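Local coordinates for D-hydantoinase (Ralstonia pickettii, PDB 1NFG), which catalyses the zinc-dependent, stereospecific hydrolysis of the cyclic amide bond of D-hydantoin derivatives, at the interface of chains A and B. Sequence-based numbering; all coordinates share one arbitrary frame. Chains: chain A/B, D-hydantoinase.

The interface of chains A and B. Residues chain A 191, 211, 213-214; chain B 224, 227-228.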
loop_
_atom_site.group_PDB
_atom_site.type_symbol
_atom_site.label_atom_id
_atom_site.label_comp_id
_atom_site.label_asym_id
_atom_site.label_seq_id
_atom_site.Cartn_x
_atom_site.Cartn_y
_atom_site.Cartn_z
ATOM N N LEU A 191 0.370 -9.509 -26.311
ATOM C CA LEU A 191 -0.918 -8.882 -26.557
ATOM C C LEU A 191 -1.025 -8.306 -27.960
ATOM O O LEU A 191 -2.075 -8.402 -28.591
ATOM C CB LEU A 191 -1.182 -7.792 -25.514
ATOM C CG LEU A 191 -1.342 -8.288 -24.070
ATOM C CD1 LEU A 191 -1.353 -7.114 -23.109
ATOM C CD2 LEU A 191 -2.628 -9.094 -23.943
ATOM N N PRO A 211 -1.293 -2.166 -21.805
ATOM C CA PRO A 211 -2.009 -1.554 -20.686
ATOM C C PRO A 211 -1.082 -1.226 -19.519
ATOM O O PRO A 211 0.049 -1.717 -19.447
ATOM C CB PRO A 211 -3.037 -2.618 -20.329
ATOM C CG PRO A 211 -2.265 -3.873 -20.555
ATOM C CD PRO A 211 -1.599 -3.607 -21.884
ATOM N N ARG A 213 -0.453 -2.269 -16.637
ATOM C CA ARG A 213 0.311 -3.324 -15.980
ATOM C C ARG A 213 1.657 -3.543 -16.656
ATOM O O ARG A 213 2.661 -3.791 -15.987
ATOM C CB ARG A 213 -0.465 -4.632 -15.986
ATOM C CG ARG A 213 0.017 -5.611 -14.936
ATOM C CD ARG A 213 -0.581 -5.225 -13.606
ATOM N NE ARG A 213 0.364 -4.596 -12.691
ATOM C CZ ARG A 213 0.002 -3.715 -11.764
ATOM N NH1 ARG A 213 -1.272 -3.359 -11.650
ATOM N NH2 ARG A 213 0.905 -3.213 -10.934
ATOM N N VAL A 214 1.665 -3.464 -17.986
ATOM C CA VAL A 214 2.883 -3.640 -18.768
ATOM C C VAL A 214 3.929 -2.619 -18.323
ATOM O O VAL A 214 5.108 -2.949 -18.151
ATOM C CB VAL A 214 2.603 -3.457 -20.273
ATOM C CG1 VAL A 214 3.903 -3.506 -21.062
ATOM C CG2 VAL A 214 1.655 -4.538 -20.756
ATOM N N ALA B 224 1.966 -10.289 -12.545
ATOM C CA ALA B 224 1.604 -9.305 -13.563
ATOM C C ALA B 224 1.337 -10.016 -14.890
ATOM O O ALA B 224 0.362 -9.719 -15.595
ATOM C CB ALA B 224 2.727 -8.293 -13.725
ATOM N N GLU B 227 -1.815 -11.737 -14.802
ATOM C CA GLU B 227 -2.876 -10.754 -14.980
ATOM C C GLU B 227 -3.105 -10.452 -16.458
ATOM O O GLU B 227 -4.251 -10.361 -16.911
ATOM C CB GLU B 227 -2.529 -9.448 -14.260
ATOM C CG GLU B 227 -3.722 -8.522 -14.082
ATOM C CD GLU B 227 -3.364 -7.216 -13.395
ATOM O OE1 GLU B 227 -2.411 -7.193 -12.583
ATOM O OE2 GLU B 227 -4.054 -6.208 -13.658
ATOM N N ILE B 228 -2.008 -10.282 -17.199
ATOM C CA ILE B 228 -2.063 -9.980 -18.636
ATOM C C ILE B 228 -2.723 -11.108 -19.417
ATOM O O ILE B 228 -3.600 -10.872 -20.246
ATOM C CB ILE B 228 -0.643 -9.751 -19.224
ATOM C CG1 ILE B 228 -0.010 -8.508 -18.595
ATOM C CG2 ILE B 228 -0.719 -9.601 -20.738
ATOM C CD1 ILE B 228 -0.715 -7.224 -18.954
HETATM O O HOH W 1 -3.508 -3.639 -13.099
#
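B:Ile228, near the C-terminal end of helix 212-229, packs both its branches against A:Leu191, A:Pro211, A:Arg213 and A:Val214, with 68 Å² of its surface hidden by the partner chain. Its CG2 methyl lies against the forked end of A:Leu191 on helix 185-197, 3.5 Å from CD1, with CG and CD2 also in contact; the two side chains cross obliquely. The longer branch runs out from a CG1 set anti to the carbonyl carbon (chi1 -65°), and its CD1 tip enters between A:Pro211, in the loop just before the partner's helix 212-229, and A:Arg213 and A:Val214 in its first turn. That tip is 3.9 Å from A:Arg213 CB and 4.0 Å from A:Val214 CG2, with the ring carbon CG of A:Pro211 similarly near. One turn earlier, the B:Ala224 methyl rests on A:Arg213 CG.

Toward the rim, the aliphatic part of A:Arg213, kinked at its second and third torsions, passes across the carboxylate end of the extended B:Glu227 side chain at about a right angle. The guanidinium is turned 42° from the plane of the carboxylate, and A:Arg213 NE lies 3.8 Å from B:Glu227 OE1, a long salt bridge. Water 1 completes the link: it sits in plane at the guanidinium edge, 2.7 Å from A:Arg213 NH1, and lies 2.7 Å from B:Glu227 OE2. Repeated by the two-fold axis, this apolar patch with its charged, water-bridged border probably helps hold two subunits together in the homodimer or homotetramer through their paired 212-229 helices.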